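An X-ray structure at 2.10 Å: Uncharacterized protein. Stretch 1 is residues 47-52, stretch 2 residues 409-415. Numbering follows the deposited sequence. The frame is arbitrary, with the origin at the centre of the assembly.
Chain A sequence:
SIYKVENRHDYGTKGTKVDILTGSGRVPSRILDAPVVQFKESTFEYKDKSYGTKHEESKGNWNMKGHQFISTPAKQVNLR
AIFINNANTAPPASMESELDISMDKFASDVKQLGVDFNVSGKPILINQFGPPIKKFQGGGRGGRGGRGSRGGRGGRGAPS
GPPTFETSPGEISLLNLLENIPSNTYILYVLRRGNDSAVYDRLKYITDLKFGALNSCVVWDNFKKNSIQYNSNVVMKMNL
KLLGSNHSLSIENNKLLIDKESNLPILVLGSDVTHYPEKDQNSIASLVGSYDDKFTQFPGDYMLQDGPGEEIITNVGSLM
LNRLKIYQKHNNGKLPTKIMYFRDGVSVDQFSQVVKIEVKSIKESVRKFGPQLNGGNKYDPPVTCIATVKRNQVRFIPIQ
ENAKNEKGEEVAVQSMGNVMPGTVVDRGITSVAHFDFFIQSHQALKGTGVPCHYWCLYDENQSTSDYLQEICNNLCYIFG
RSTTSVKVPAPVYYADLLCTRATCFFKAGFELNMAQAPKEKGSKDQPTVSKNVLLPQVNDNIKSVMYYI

Stretch 1, residues 47-52: KDKSYG
Stretch 2 409-415: EEVAVQS

Residues 47-52, which form no regular helix or strand, lie across residues 409-415 of the same chain, where 410-412 and 414-415 are strands. The end-to-end directions of the touching parts differ by 74°, so the backbones cross rather than run alongside one another. The register is set by the nearest CA pairs: Ser50 CA lies 4.1 Å from Val411 CA, and Tyr51 CA lies 4.3 Å from Ala412 CA. The contact buries 359 Å², both sides summed.

Lys47 (phi/psi -122/134) does not take part; its side chain, m at chi1 and t thereafter, leads away from the second stretch. At Asp48 (-56/140) the CA-to-CB bond points toward the strand. With chi1 m (-75°), its CB packs 3.4 Å from Val411 CG2, while the carboxylate reaches water: water 1 donates to Asp48 OD1 (2.8 Å) and to Ala412 O (2.9 Å). A second water, donating to Asp48 O (2.9 Å) and Glu409 OE2 (2.9 Å), links the backbone of one stretch to a side chain of the other. A short acidic residue thus offers both a methylene for valine and an acceptor for solvent.

Lys49 (-142/167) supplies the one direct hydrogen bond through its backbone. Ala412 N donates to Lys49 O over 2.7 Å, with a nearly linear angle of 171°, and the same oxygen receives a CA-H...O contact from Val411 CA at 3.4 Å. Its side chain, m,t,t,t, starts away from the strand, leaving the long charged chain exposed.

Ser50 (-59/142) passes close to the strand backbone, its CA 3.6 Å from Glu410 O. Its chi1 is t (164°), and Ser50 OG donates to Tyr51 O at 2.7 Å, a bond that satisfies the hydroxyl within its own stretch.

Tyr51 (-58/151) has the largest area covered in either stretch, 79 Å². Its CA-to-CB bond points sideways, and chi1 t (-166°) with chi2 81° carries the ring along to Gln414. Tyr51 CB meets Ala412 CB at 3.9 Å; that small methyl and Gln414 O both lie at the ring edge, the latter 3.5 Å from Tyr51 CE1. Gln414, p,t at chi1 and chi2, brings its CG to 4.0 Å from Tyr51 CE1. Beyond the ring, water 3 lies 3.0 Å from Tyr51 OH and donates to Gln414 OE1 (2.6 Å), joining the two polar ends.

Gly52 ends the stretch without contact. At 130/-18, a CB would be jammed against the carbonyl O of Tyr51, so the backbone itself calls for glycine.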

ATOM      1  N   LYS A  47       0.050 -25.053  -3.376  1.00 25.65           N
ATOM      2  CA  LYS A  47      -0.089 -26.079  -4.395  1.00 30.19           C
ATOM      3  C   LYS A  47      -1.477 -26.696  -4.292  1.00 26.08           C
ATOM      4  O   LYS A  47      -1.955 -27.000  -3.196  1.00 28.03           O
ATOM      5  CB  LYS A  47       1.012 -27.152  -4.267  1.00 28.36           C
ATOM      6  CG  LYS A  47       2.397 -26.594  -4.556  1.00 33.98           C
ATOM      7  CD  LYS A  47       3.449 -27.680  -4.671  1.00 39.95           C
ATOM      8  CE  LYS A  47       4.819 -27.085  -4.982  1.00 37.22           C
ATOM      9  NZ  LYS A  47       5.868 -28.132  -4.957  1.00 37.06           N
ATOM     10  N   ASP A  48      -2.119 -26.846  -5.449  1.00 25.76           N
ATOM     11  CA  ASP A  48      -3.494 -27.313  -5.514  1.00 29.38           C
ATOM     12  C   ASP A  48      -3.669 -28.660  -4.813  1.00 29.64           C
ATOM     13  O   ASP A  48      -2.824 -29.556  -4.923  1.00 29.36           O
ATOM     14  CB  ASP A  48      -3.922 -27.462  -6.974  1.00 26.40           C
ATOM     15  CG  ASP A  48      -4.198 -26.152  -7.662  1.00 29.47           C
ATOM     16  OD1 ASP A  48      -4.479 -25.129  -6.998  1.00 32.44           O
ATOM     17  OD2 ASP A  48      -4.170 -26.166  -8.910  1.00 29.63           O
ATOM     18  N   LYS A  49      -4.787 -28.796  -4.100  1.00 32.10           N
ATOM     19  CA  LYS A  49      -5.253 -30.077  -3.585  1.00 22.52           C
ATOM     20  C   LYS A  49      -6.765 -30.131  -3.687  1.00 25.70           C
ATOM     21  O   LYS A  49      -7.442 -29.121  -3.919  1.00 23.79           O
ATOM     22  CB  LYS A  49      -4.824 -30.322  -2.127  1.00 24.72           C
ATOM     23  CG  LYS A  49      -3.299 -30.500  -1.986  1.00 40.37           C
ATOM     24  CD  LYS A  49      -2.869 -30.943  -0.585  1.00 46.39           C
ATOM     25  CE  LYS A  49      -1.349 -31.077  -0.520  1.00 49.25           C
ATOM     26  NZ  LYS A  49      -0.852 -31.844   0.660  1.00 52.04           N
ATOM     27  N   SER A  50      -7.289 -31.340  -3.506  1.00 23.95           N
ATOM     28  CA  SER A  50      -8.723 -31.539  -3.471  1.00 27.54           C
ATOM     29  C   SER A  50      -9.352 -30.722  -2.349  1.00 26.79           C
ATOM     30  O   SER A  50      -8.774 -30.564  -1.266  1.00 25.19           O
ATOM     31  CB  SER A  50      -9.049 -33.018  -3.269  1.00 25.04           C
ATOM     32  OG  SER A  50     -10.400 -33.127  -2.864  1.00 38.48           O
ATOM     33  N   TYR A  51     -10.532 -30.184  -2.631  1.00 25.19           N
ATOM     34  CA  TYR A  51     -11.369 -29.623  -1.588  1.00 28.43           C
ATOM     35  C   TYR A  51     -11.661 -30.693  -0.544  1.00 29.55           C
ATOM     36  O   TYR A  51     -11.693 -31.888  -0.842  1.00 28.07           O
ATOM     37  CB  TYR A  51     -12.681 -29.117  -2.190  1.00 28.25           C
ATOM     38  CG  TYR A  51     -13.469 -28.238  -1.268  1.00 28.30           C
ATOM     39  CD1 TYR A  51     -13.147 -26.891  -1.131  1.00 31.59           C
ATOM     40  CD2 TYR A  51     -14.537 -28.742  -0.532  1.00 33.42           C
ATOM     41  CE1 TYR A  51     -13.862 -26.068  -0.287  1.00 29.87           C
ATOM     42  CE2 TYR A  51     -15.271 -27.917   0.324  1.00 31.47           C
ATOM     43  CZ  TYR A  51     -14.922 -26.583   0.433  1.00 29.74           C
ATOM     44  OH  TYR A  51     -15.606 -25.748   1.270  1.00 33.79           O
ATOM     45  N   GLY A  52     -11.859 -30.257   0.695  1.00 34.69           N
ATOM     46  CA  GLY A  52     -12.356 -31.151   1.714  1.00 28.77           C
ATOM     47  C   GLY A  52     -11.563 -31.153   2.999  1.00 34.78           C
ATOM     48  O   GLY A  52     -12.067 -31.612   4.030  1.00 36.87           O
ATOM     49  N   GLU A 409      -5.470 -32.796 -12.207  1.00 30.61           N
ATOM     50  CA  GLU A 409      -5.926 -33.178 -10.875  1.00 27.12           C
ATOM     51  C   GLU A 409      -7.248 -32.496 -10.550  1.00 30.04           C
ATOM     52  O   GLU A 409      -7.493 -31.356 -10.959  1.00 31.16           O
ATOM     53  CB  GLU A 409      -4.891 -32.783  -9.818  1.00 23.95           C
ATOM     54  CG  GLU A 409      -3.476 -33.248 -10.125  1.00 31.83           C
ATOM     55  CD  GLU A 409      -2.414 -32.481  -9.345  1.00 41.11           C
ATOM     56  OE1 GLU A 409      -1.431 -33.114  -8.888  1.00 46.34           O
ATOM     57  OE2 GLU A 409      -2.564 -31.245  -9.184  1.00 37.16           O
ATOM     58  N   GLU A 410      -8.086 -33.198  -9.787  1.00 29.03           N
ATOM     59  CA  GLU A 410      -9.316 -32.631  -9.237  1.00 29.23           C
ATOM     60  C   GLU A 410      -8.983 -31.883  -7.951  1.00 30.62           C
ATOM     61  O   GLU A 410      -8.472 -32.468  -6.990  1.00 26.90           O
ATOM     62  CB  GLU A 410     -10.357 -33.720  -8.976  1.00 31.80           C
ATOM     63  CG  GLU A 410     -10.931 -34.339 -10.244  1.00 43.18           C
ATOM     64  CD  GLU A 410     -12.106 -33.555 -10.824  1.00 58.89           C
ATOM     65  OE1 GLU A 410     -12.428 -32.463 -10.314  1.00 59.44           O
ATOM     66  OE2 GLU A 410     -12.712 -34.036 -11.803  1.00 69.97           O
ATOM     67  N   VAL A 411      -9.296 -30.594  -7.926  1.00 26.76           N
ATOM     68  CA  VAL A 411      -8.584 -29.658  -7.076  1.00 27.18           C
ATOM     69  C   VAL A 411      -9.556 -28.571  -6.626  1.00 26.69           C
ATOM     70  O   VAL A 411     -10.485 -28.221  -7.354  1.00 24.68           O
ATOM     71  CB  VAL A 411      -7.386 -29.178  -7.927  1.00 34.37           C
ATOM     72  CG1 VAL A 411      -7.253 -27.711  -7.978  1.00 27.73           C
ATOM     73  CG2 VAL A 411      -6.113 -29.954  -7.557  1.00 33.31           C
ATOM     74  N   ALA A 412      -9.372 -28.065  -5.398  1.00 28.96           N
ATOM     75  CA  ALA A 412     -10.292 -27.056  -4.859  1.00 28.32           C
ATOM     76  C   ALA A 412     -10.339 -25.818  -5.745  1.00 25.37           C
ATOM     77  O   ALA A 412      -9.302 -25.260  -6.118  1.00 28.91           O
ATOM     78  CB  ALA A 412      -9.894 -26.641  -3.446  1.00 22.84           C
ATOM     79  N   VAL A 413     -11.549 -25.396  -6.095  1.00 24.01           N
ATOM     80  CA  VAL A 413     -11.765 -24.162  -6.830  1.00 20.09           C
ATOM     81  C   VAL A 413     -12.620 -23.179  -6.044  1.00 24.91           C
ATOM     82  O   VAL A 413     -13.078 -22.177  -6.597  1.00 27.91           O
ATOM     83  CB  VAL A 413     -12.381 -24.443  -8.219  1.00 21.14           C
ATOM     84  CG1 VAL A 413     -11.397 -25.231  -9.064  1.00 20.86           C
ATOM     85  CG2 VAL A 413     -13.736 -25.211  -8.090  1.00 25.14           C
ATOM     86  N   GLN A 414     -12.852 -23.435  -4.768  1.00 24.24           N
ATOM     87  CA  GLN A 414     -13.473 -22.436  -3.909  1.00 21.63           C
ATOM     88  C   GLN A 414     -12.838 -22.510  -2.533  1.00 21.37           C
ATOM     89  O   GLN A 414     -12.254 -23.527  -2.156  1.00 23.65           O
ATOM     90  CB  GLN A 414     -14.989 -22.629  -3.802  1.00 21.85           C
ATOM     91  CG  GLN A 414     -15.413 -24.014  -3.362  1.00 26.89           C
ATOM     92  CD  GLN A 414     -16.890 -24.063  -2.996  1.00 31.11           C
ATOM     93  OE1 GLN A 414     -17.277 -23.623  -1.917  1.00 28.91           O
ATOM     94  NE2 GLN A 414     -17.720 -24.575  -3.903  1.00 24.22           N
ATOM     95  N   SER A 415     -12.964 -21.411  -1.780  1.00 26.84           N
ATOM     96  CA  SER A 415     -12.402 -21.315  -0.438  1.00 26.25           C
ATOM     97  C   SER A 415     -13.260 -20.383   0.402  1.00 28.54           C
ATOM     98  O   SER A 415     -13.619 -19.282  -0.047  1.00 21.60           O
ATOM     99  CB  SER A 415     -10.961 -20.799  -0.472  1.00 23.69           C
ATOM    100  OG  SER A 415     -10.411 -20.801   0.833  1.00 20.70           O
TER
HETATM  101  O   HOH W   1      -6.589 -25.838  -5.274  1.00 22.52           O
HETATM  102  O   HOH W   2      -1.174 -29.519  -7.316  1.00 30.98           O
HETATM  103  O   HOH W   3     -15.642 -23.017   0.062  1.00 26.51           O